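Local coordinates for hypothetical protein SA2161 (Staphylococcus aureus, PDB 1Y7R) that is of unknown function but, as a GNAT-family member, probably transfers an acetyl group from acetyl-coenzyme A to an unidentified acceptor, at residues D7-E12 with T41-D46; I51-V56 with D68-K73; Y80-M85 with D111-K116. The protein carries 4 engineered substitutions. One frame throughout, in Å; residues are numbered along the deposited sequence.

Interaction 1: residues D7-E12 with T41-D46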
loop_
_atom_site.group_PDB
_atom_site.type_symbol
_atom_site.label_atom_id
_atom_site.label_comp_id
_atom_site.label_asym_id
_atom_site.label_seq_id
_atom_site.Cartn_x
_atom_site.Cartn_y
_atom_site.Cartn_z
ATOM N N ASP A 7 16.260 -10.246 -7.088
ATOM C CA ASP A 7 16.185 -11.464 -6.238
ATOM C C ASP A 7 15.549 -11.131 -4.898
ATOM O O ASP A 7 15.607 -9.997 -4.463
ATOM C CB ASP A 7 17.572 -12.031 -5.869
ATOM C CG ASP A 7 18.452 -12.395 -7.047
ATOM O OD1 ASP A 7 19.654 -12.660 -6.750
ATOM O OD2 ASP A 7 18.011 -12.428 -8.215
ATOM N N ILE A 8 14.989 -12.145 -4.242
ATOM C CA ILE A 8 14.541 -12.040 -2.844
ATOM C C ILE A 8 15.781 -11.789 -1.955
ATOM O O ILE A 8 16.790 -12.501 -2.086
ATOM C CB ILE A 8 13.805 -13.351 -2.416
ATOM C CG1 ILE A 8 13.067 -13.169 -1.070
ATOM C CG2 ILE A 8 14.793 -14.566 -2.384
ATOM C CD1 ILE A 8 12.031 -14.265 -0.792
ATOM N N PRO A 9 15.739 -10.739 -1.095
ATOM C CA PRO A 9 16.846 -10.464 -0.168
ATOM C C PRO A 9 16.872 -11.511 0.963
ATOM O O PRO A 9 15.859 -12.148 1.223
ATOM C CB PRO A 9 16.485 -9.083 0.415
ATOM C CG PRO A 9 15.322 -8.597 -0.335
ATOM C CD PRO A 9 14.640 -9.764 -0.953
ATOM N N THR A 10 18.011 -11.710 1.631
ATOM C CA THR A 10 17.959 -12.512 2.858
ATOM C C THR A 10 17.334 -11.709 3.997
ATOM O O THR A 10 17.312 -10.489 3.939
ATOM C CB THR A 10 19.342 -13.007 3.312
ATOM O OG1 THR A 10 20.142 -11.898 3.750
ATOM C CG2 THR A 10 20.031 -13.769 2.188
ATOM N N CYS A 11 16.864 -12.396 5.046
ATOM C CA CYS A 11 16.247 -11.706 6.170
ATOM C C CYS A 11 17.281 -10.823 6.823
ATOM O O CYS A 11 16.996 -9.668 7.138
ATOM C CB CYS A 11 15.686 -12.676 7.205
ATOM S SG CYS A 11 14.160 -13.460 6.646
ATOM N N GLU A 12 18.493 -11.352 7.007
ATOM C CA GLU A 12 19.542 -10.556 7.621
ATOM C C GLU A 12 19.841 -9.300 6.820
ATOM O O GLU A 12 19.917 -8.224 7.404
ATOM C CB GLU A 12 20.835 -11.363 7.813
ATOM C CG GLU A 12 21.994 -10.479 8.320
ATOM C CD GLU A 12 23.134 -11.256 8.910
ATOM O OE1 GLU A 12 23.188 -12.489 8.712
ATOM O OE2 GLU A 12 23.991 -10.634 9.568
ATOM N N THR A 41 10.797 -6.654 -6.223
ATOM C CA THR A 41 11.863 -6.219 -5.315
ATOM C C THR A 41 13.098 -5.941 -6.132
ATOM O O THR A 41 13.484 -6.778 -6.951
ATOM C CB THR A 41 12.214 -7.312 -4.258
ATOM O OG1 THR A 41 11.035 -7.681 -3.521
ATOM C CG2 THR A 41 13.238 -6.789 -3.258
ATOM N N VAL A 42 13.723 -4.788 -5.916
ATOM C CA VAL A 42 15.028 -4.489 -6.545
ATOM C C VAL A 42 16.056 -4.316 -5.448
ATOM O O VAL A 42 15.781 -3.706 -4.417
ATOM C CB VAL A 42 15.039 -3.080 -7.326
ATOM C CG1 VAL A 42 14.467 -1.899 -6.534
ATOM C CG2 VAL A 42 16.452 -2.757 -7.926
ATOM N N THR A 43 17.238 -4.876 -5.668
ATOM C CA THR A 43 18.353 -4.788 -4.729
ATOM C C THR A 43 19.618 -4.386 -5.483
ATOM O O THR A 43 19.815 -4.767 -6.651
ATOM C CB THR A 43 18.594 -6.113 -3.952
ATOM O OG1 THR A 43 18.448 -7.229 -4.845
ATOM C CG2 THR A 43 17.562 -6.241 -2.766
ATOM N N LEU A 44 20.427 -3.563 -4.822
ATOM C CA LEU A 44 21.691 -3.053 -5.358
ATOM C C LEU A 44 22.819 -3.536 -4.477
ATOM O O LEU A 44 22.760 -3.418 -3.244
ATOM C CB LEU A 44 21.707 -1.530 -5.332
ATOM C CG LEU A 44 20.557 -0.821 -6.059
ATOM C CD1 LEU A 44 20.769 0.677 -5.892
ATOM C CD2 LEU A 44 20.449 -1.142 -7.515
ATOM N N TYR A 45 23.864 -4.033 -5.115
ATOM C CA TYR A 45 25.013 -4.557 -4.384
ATOM C C TYR A 45 26.304 -3.871 -4.857
ATOM O O TYR A 45 26.505 -3.681 -6.074
ATOM C CB TYR A 45 25.163 -6.061 -4.595
ATOM C CG TYR A 45 24.091 -6.918 -3.988
ATOM C CD1 TYR A 45 24.219 -7.389 -2.681
ATOM C CD2 TYR A 45 22.979 -7.313 -4.722
ATOM C CE1 TYR A 45 23.257 -8.193 -2.104
ATOM C CE2 TYR A 45 22.000 -8.138 -4.150
ATOM C CZ TYR A 45 22.151 -8.577 -2.844
ATOM O OH TYR A 45 21.165 -9.383 -2.271
ATOM N N ASP A 46 27.151 -3.509 -3.895
ATOM C CA ASP A 46 28.470 -2.967 -4.166
ATOM C C ASP A 46 29.389 -4.115 -3.786
ATOM O O ASP A 46 29.521 -4.420 -2.584
ATOM C CB ASP A 46 28.770 -1.732 -3.287
ATOM C CG ASP A 46 30.154 -1.153 -3.550
ATOM O OD1 ASP A 46 30.893 -1.738 -4.358
ATOM O OD2 ASP A 46 30.538 -0.105 -2.948
HETATM O O HOH W 1 18.811 -9.517 -3.405
HETATM O O HOH W 2 20.779 -10.781 0.001
#
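P9 and T41 reach toward each other tip to tip, and P9 is the side chain to follow. CB stands furthest back, 4.4 Å from T43 CG2. CG comes to 4.0 Å from T41 CG2 and to 4.1 Å from T43 CG2, both on the side facing the strand, so it rests against the methyls of two residues that point the same way. CD reaches T41 alone, 4.0 Å from its CG2. The two threonines offer these methyls by different torsions: in T41 CG2 is anti to the backbone N, whereas in T43 it lies anti to the carbonyl carbon, with OG1 (chi1 41°) left between the backbone N and the carbonyl carbon.

No direct hydrogen bond joins the two segments; water does it instead. One water sits 2.7 Å from T43 OG1 and 2.6 Å from Y45 OH, and gives a long, weak hydrogen bond to D7 O. A second water, in the plane of the Y45 ring at its edge, lies 2.7 Å from Y45 OH and weakly accepts from T10 N. The tyrosine hydroxyl thus links both waters, and through them the strand meets the chain on either side of P9. Just beyond, T10 is the N-cap of helix 11-20, its OG1 taking the N-H of D13.

The contact lays the turn entering helix 11-20 on one face of strand 40-46. P9 also packs on L35 and on M53 of strand 49-58, T43 bonds to T5 of strand 3-5, and the side chains of V42 and L44 pack on helix 80-95.

Interaction 2: residues I51-V56 with D68-K73; sequences IGMGRV and DIAVLK. Engineered in segment 68-73: L72 (natural residue Ser).
R55 and D68 supply the charged part of this contact. Their side chains run side by side and point the same way, and they form a hydrogen-bonded salt bridge, R55 NH1 to D68 OD2 at 2.8 Å, in the guanidinium plane, with the guanidinium and carboxylate planes 31° apart. The arginine bends at chi3 (68°), which sets NE back from the line of the extended chain, and its CD lies against D68 CB at 3.7 Å. The carboxylate has further partners: OD2 also bonds to Y14 OH, and OD1 forms a salt bridge with R18. R55 NH2 reaches D59 of the second subunit, so the cluster runs into the dimer interface.

Backbone bonds come next. M53 and A70 form an antiparallel hydrogen-bonded pair, M53 N to A70 O at 2.9 Å and A70 N to M53 O at 3.0 Å, while L72 N gives to I51 O. Between these bonds G52 faces V71 as a non-hydrogen-bonded pair, and G52 CA comes to 3.1 Å from A70 O in a CA-H...O contact.

This is the hairpin of strands 49-58 and 63-71, in the middle of the mixed GNAT sheet. I51 and G52 both face L44 on the far side, a classic beta bulge.

The apolar contacts are few. I51 and L72, an engineered residue where the natural sequence has Ser, cross at about a right angle, with I51 CG2 3.7 Å from L72 CD1. M53, a selenomethionine, touches A70 CB with its CG on the sheet face that meets helix 11-20. I69 starts away from the neighbouring strand, but its CD1 turns back to G54 CA, 3.6 Å away, on the side where a CB would clash with it.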
loop_
_atom_site.group_PDB
_atom_site.type_symbol
_atom_site.label_atom_id
_atom_site.label_comp_id
_atom_site.label_asym_id
_atom_site.label_seq_id
_atom_site.Cartn_x
_atom_site.Cartn_y
_atom_site.Cartn_z
ATOM N N ILE A 51 23.585 -2.554 -0.671
ATOM C CA ILE A 51 23.577 -1.142 -0.322
ATOM C C ILE A 51 22.213 -0.429 -0.479
ATOM O O ILE A 51 22.033 0.693 0.003
ATOM C CB ILE A 51 24.730 -0.402 -1.009
ATOM C CG1 ILE A 51 24.499 -0.242 -2.520
ATOM C CG2 ILE A 51 26.061 -1.130 -0.705
ATOM C CD1 ILE A 51 23.561 0.881 -2.876
ATOM N N GLY A 52 21.267 -1.090 -1.154
ATOM C CA GLY A 52 19.977 -0.452 -1.417
ATOM C C GLY A 52 18.923 -1.424 -1.878
ATOM O O GLY A 52 19.231 -2.506 -2.392
HETATM N N MSE A 53 17.670 -1.054 -1.640
HETATM C CA MSE A 53 16.531 -1.876 -2.049
HETATM C C MSE A 53 15.286 -1.012 -2.190
HETATM O O MSE A 53 15.200 0.097 -1.677
HETATM C CB MSE A 53 16.249 -2.982 -1.033
HETATM C CG MSE A 53 15.520 -2.487 0.162
HETATM SE SE MSE A 53 15.261 -3.993 1.361
HETATM C CE MSE A 53 14.773 -5.258 0.176
ATOM N N GLY A 54 14.320 -1.552 -2.894
ATOM C CA GLY A 54 12.947 -1.010 -2.906
ATOM C C GLY A 54 11.979 -2.146 -3.202
ATOM O O GLY A 54 12.351 -3.155 -3.829
ATOM N N ARG A 55 10.736 -2.011 -2.734
ATOM C CA ARG A 55 9.758 -3.093 -2.904
ATOM C C ARG A 55 8.424 -2.492 -3.340
ATOM O O ARG A 55 8.175 -1.298 -3.125
ATOM C CB ARG A 55 9.596 -3.902 -1.591
ATOM C CG ARG A 55 10.924 -4.476 -1.074
ATOM C CD ARG A 55 10.841 -5.075 0.305
ATOM N NE ARG A 55 10.035 -6.309 0.334
ATOM C CZ ARG A 55 9.021 -6.562 1.164
ATOM N NH1 ARG A 55 8.637 -5.688 2.097
ATOM N NH2 ARG A 55 8.418 -7.748 1.065
ATOM N N VAL A 56 7.606 -3.311 -3.989
ATOM C CA VAL A 56 6.249 -2.933 -4.411
ATOM C C VAL A 56 5.244 -4.008 -3.944
ATOM O O VAL A 56 5.452 -5.224 -4.140
ATOM C CB VAL A 56 6.166 -2.769 -5.935
ATOM C CG1 VAL A 56 4.713 -2.453 -6.395
ATOM C CG2 VAL A 56 7.147 -1.707 -6.426
ATOM N N ASP A 68 9.636 0.353 1.584
ATOM C CA ASP A 68 11.000 -0.128 1.873
ATOM C C ASP A 68 12.047 0.433 0.932
ATOM O O ASP A 68 12.968 -0.288 0.512
ATOM C CB ASP A 68 11.040 -1.663 1.840
ATOM C CG ASP A 68 10.471 -2.274 3.094
ATOM O OD1 ASP A 68 10.606 -1.644 4.159
ATOM O OD2 ASP A 68 9.873 -3.350 3.041
ATOM N N ILE A 69 11.942 1.727 0.592
ATOM C CA ILE A 69 13.019 2.368 -0.180
ATOM C C ILE A 69 14.141 2.672 0.804
ATOM O O ILE A 69 14.069 3.647 1.572
ATOM C CB ILE A 69 12.530 3.650 -0.891
ATOM C CG1 ILE A 69 11.326 3.299 -1.778
ATOM C CG2 ILE A 69 13.671 4.296 -1.738
ATOM C CD1 ILE A 69 11.624 2.371 -2.887
ATOM N N ALA A 70 15.179 1.840 0.781
ATOM C CA ALA A 70 16.205 1.895 1.815
ATOM C C ALA A 70 17.549 1.930 1.129
ATOM O O ALA A 70 17.880 1.003 0.381
ATOM C CB ALA A 70 16.127 0.652 2.685
ATOM N N VAL A 71 18.334 2.964 1.406
ATOM C CA VAL A 71 19.705 3.050 0.883
ATOM C C VAL A 71 20.600 3.285 2.105
ATOM O O VAL A 71 20.283 4.139 2.930
ATOM C CB VAL A 71 19.828 4.236 -0.141
ATOM C CG1 VAL A 71 21.289 4.533 -0.492
ATOM C CG2 VAL A 71 18.925 3.986 -1.409
ATOM N N LEU A 72 21.701 2.545 2.236
ATOM C CA LEU A 72 22.652 2.797 3.334
ATOM C C LEU A 72 22.943 4.273 3.513
ATOM O O LEU A 72 23.179 5.003 2.532
ATOM C CB LEU A 72 23.968 2.076 3.096
ATOM C CG LEU A 72 23.892 0.562 3.125
ATOM C CD1 LEU A 72 25.269 0.024 2.735
ATOM C CD2 LEU A 72 23.508 0.109 4.537
ATOM N N LYS A 73 22.954 4.713 4.773
ATOM C CA LYS A 73 23.282 6.108 5.057
ATOM C C LYS A 73 24.594 6.503 4.349
ATOM O O LYS A 73 24.660 7.560 3.717
ATOM C CB LYS A 73 23.392 6.306 6.554
ATOM C CG LYS A 73 22.514 7.418 7.133
ATOM C CD LYS A 73 21.077 7.463 6.611
ATOM C CE LYS A 73 20.399 8.809 7.007
ATOM N NZ LYS A 73 19.150 9.148 6.213
#

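Interaction 3: residues Y80-M85 with D111-K116; sequences YGSLIM and DKLYVK. Engineered in segment 111-116: V115 (natural residue Ala). With PO4 (phosphate ion), chain C; PO4 (phosphate ion), chain D.
S82 and L113 meet where S82 OG touches L113 CD1 at 3.5 Å. The other methyl of the leucine, CD2, packs against M85 CG at 4.1 Å, so one branched tip bridges successive turns of helix 80-85. L113 has CG anti to the backbone N (chi1 168°), which sets CG out toward the helix.

M85, a selenomethionine, also meets Y114. The two side chains cross at about a right angle, and SE lies at the edge of the ring, 3.9 Å from Y114 CE1, in its plane: a Met-aromatic contact made at the rim. The M85 chain bends at both chi2 and chi3, and CE stays close to Y114 CD1.

Two phosphate ions, probably from the crystallisation liquor, lie beside these residues at the helix start. S82 grips the phosphate of chain C with both N and OG, OG to its O2 at 2.8 Å, while G81 N bonds to O2 of the phosphate of chain D. K116 comes near, its CD 3.8 Å from S82 OG. Phosphates bound by backbone N-H groups at this helix start recall the pyrophosphate-binding loop of GNAT enzymes, consistent with a coenzyme A site.

The short segments cross at -45°. Helix 80-95 turns I84 onto strands 40-46 and 63-71, while Y114 rests on L104 and A106 of strand 101-107 and on M129 of the second subunit.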
loop_
_atom_site.group_PDB
_atom_site.type_symbol
_atom_site.label_atom_id
_atom_site.label_comp_id
_atom_site.label_asym_id
_atom_site.label_seq_id
_atom_site.Cartn_x
_atom_site.Cartn_y
_atom_site.Cartn_z
ATOM N N TYR A 80 21.619 6.493 -5.757
ATOM C CA TYR A 80 21.161 5.107 -5.605
ATOM C C TYR A 80 19.652 4.979 -5.344
ATOM O O TYR A 80 19.024 4.037 -5.838
ATOM C CB TYR A 80 22.001 4.347 -4.580
ATOM C CG TYR A 80 23.392 4.112 -5.125
ATOM C CD1 TYR A 80 23.586 3.370 -6.297
ATOM C CD2 TYR A 80 24.485 4.700 -4.527
ATOM C CE1 TYR A 80 24.864 3.171 -6.821
ATOM C CE2 TYR A 80 25.773 4.511 -5.039
ATOM C CZ TYR A 80 25.944 3.741 -6.180
ATOM O OH TYR A 80 27.211 3.563 -6.705
ATOM N N GLY A 81 19.081 5.935 -4.603
ATOM C CA GLY A 81 17.609 5.977 -4.426
ATOM C C GLY A 81 16.960 6.123 -5.805
ATOM O O GLY A 81 15.940 5.476 -6.116
ATOM N N SER A 82 17.550 6.960 -6.658
ATOM C CA SER A 82 17.000 7.182 -7.989
ATOM C C SER A 82 17.118 5.916 -8.813
ATOM O O SER A 82 16.194 5.573 -9.534
ATOM C CB SER A 82 17.713 8.329 -8.719
ATOM O OG SER A 82 17.103 9.579 -8.396
ATOM N N LEU A 83 18.239 5.206 -8.682
ATOM C CA LEU A 83 18.411 3.933 -9.396
ATOM C C LEU A 83 17.320 2.897 -9.025
ATOM O O LEU A 83 16.679 2.285 -9.904
ATOM C CB LEU A 83 19.836 3.397 -9.155
ATOM C CG LEU A 83 20.172 2.151 -10.013
ATOM C CD1 LEU A 83 20.018 2.377 -11.516
ATOM C CD2 LEU A 83 21.578 1.765 -9.723
ATOM N N ILE A 84 17.085 2.753 -7.725
ATOM C CA ILE A 84 15.988 1.922 -7.205
ATOM C C ILE A 84 14.638 2.333 -7.827
ATOM O O ILE A 84 13.899 1.505 -8.379
ATOM C CB ILE A 84 15.978 1.990 -5.674
ATOM C CG1 ILE A 84 17.173 1.186 -5.139
ATOM C CG2 ILE A 84 14.652 1.451 -5.100
ATOM C CD1 ILE A 84 17.587 1.521 -3.707
HETATM N N MSE A 85 14.353 3.623 -7.785
HETATM C CA MSE A 85 13.072 4.123 -8.296
HETATM C C MSE A 85 12.949 3.896 -9.796
HETATM O O MSE A 85 11.867 3.578 -10.255
HETATM C CB MSE A 85 12.889 5.606 -7.955
HETATM C CG MSE A 85 12.532 5.907 -6.518
HETATM SE SE MSE A 85 10.816 5.027 -5.980
HETATM C CE MSE A 85 9.596 6.081 -7.095
ATOM N N ASP A 111 10.855 13.211 0.226
ATOM C CA ASP A 111 9.898 13.663 -0.795
ATOM C C ASP A 111 10.600 14.228 -2.041
ATOM O O ASP A 111 10.084 14.126 -3.164
ATOM C CB ASP A 111 8.835 14.638 -0.238
ATOM C CG ASP A 111 9.422 15.819 0.556
ATOM O OD1 ASP A 111 10.607 15.820 0.946
ATOM O OD2 ASP A 111 8.645 16.758 0.827
ATOM N N LYS A 112 11.797 14.783 -1.854
ATOM C CA LYS A 112 12.569 15.304 -2.990
ATOM C C LYS A 112 12.942 14.250 -4.023
ATOM O O LYS A 112 13.036 14.560 -5.231
ATOM C CB LYS A 112 13.849 15.982 -2.513
ATOM C CG LYS A 112 13.624 17.184 -1.619
ATOM C CD LYS A 112 14.956 17.874 -1.349
ATOM C CE LYS A 112 14.813 18.964 -0.290
ATOM N NZ LYS A 112 13.751 19.981 -0.601
ATOM N N LEU A 113 13.201 13.030 -3.555
ATOM C CA LEU A 113 13.467 11.900 -4.446
ATOM C C LEU A 113 12.211 11.534 -5.263
ATOM O O LEU A 113 12.255 11.405 -6.502
ATOM C CB LEU A 113 13.923 10.686 -3.633
ATOM C CG LEU A 113 13.948 9.377 -4.441
ATOM C CD1 LEU A 113 14.980 9.498 -5.564
ATOM C CD2 LEU A 113 14.224 8.177 -3.617
ATOM N N TYR A 114 11.078 11.394 -4.584
ATOM C CA TYR A 114 9.890 10.866 -5.297
ATOM C C TYR A 114 9.339 11.881 -6.268
ATOM O O TYR A 114 8.782 11.514 -7.284
ATOM C CB TYR A 114 8.817 10.396 -4.316
ATOM C CG TYR A 114 9.420 9.443 -3.316
ATOM C CD1 TYR A 114 9.942 8.210 -3.735
ATOM C CD2 TYR A 114 9.481 9.762 -1.962
ATOM C CE1 TYR A 114 10.535 7.337 -2.820
ATOM C CE2 TYR A 114 10.063 8.907 -1.048
ATOM C CZ TYR A 114 10.586 7.697 -1.469
ATOM O OH TYR A 114 11.140 6.826 -0.522
ATOM N N VAL A 115 9.544 13.163 -5.980
ATOM C CA VAL A 115 9.112 14.235 -6.888
ATOM C C VAL A 115 9.750 14.073 -8.284
ATOM O O VAL A 115 9.132 14.398 -9.309
ATOM C CB VAL A 115 9.426 15.650 -6.279
ATOM C CG1 VAL A 115 9.055 16.741 -7.263
ATOM C CG2 VAL A 115 8.645 15.841 -5.002
ATOM N N LYS A 116 10.995 13.591 -8.319
ATOM C CA LYS A 116 11.711 13.320 -9.579
ATOM C C LYS A 116 10.990 12.342 -10.510
ATOM O O LYS A 116 11.228 12.338 -11.718
ATOM C CB LYS A 116 13.103 12.730 -9.290
ATOM C CG LYS A 116 14.028 13.662 -8.563
ATOM C CD LYS A 116 15.400 12.970 -8.307
ATOM C CE LYS A 116 16.293 13.869 -7.470
ATOM N NZ LYS A 116 16.339 15.217 -8.140
HETATM P P PO4 C . 19.150 10.605 -5.366
HETATM O O1 PO4 C . 18.070 10.875 -4.328
HETATM O O2 PO4 C . 18.745 11.094 -6.733
HETATM O O3 PO4 C . 19.329 9.099 -5.379
HETATM O O4 PO4 C . 20.499 11.183 -4.990
HETATM P P PO4 D . 18.974 8.702 -1.821
HETATM O O1 PO4 D . 17.876 9.620 -2.311
HETATM O O2 PO4 D . 19.968 8.449 -2.922
HETATM O O3 PO4 D . 18.331 7.371 -1.468
HETATM O O4 PO4 D . 19.726 9.316 -0.665
#

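The three contacts follow one another in series along the chain. Interactions 1 and 2 lie about 9 Å apart between centres and share the sheet: strands 40-46 and 49-58 are neighbours in it, joined by backbone bonds of L44 to I51 and G52, while P9 packs on M53 over the face toward helix 11-20. Interaction 3 lies about 11 Å from interaction 2 and about 18 Å from interaction 1. Its I84 packs against V42, L44, V71 and the backbone of M53, so helix 80-95 covers the other face. A central sheet layered between helices is the GNAT plan; interactions 2 and 3 also touch the second subunit.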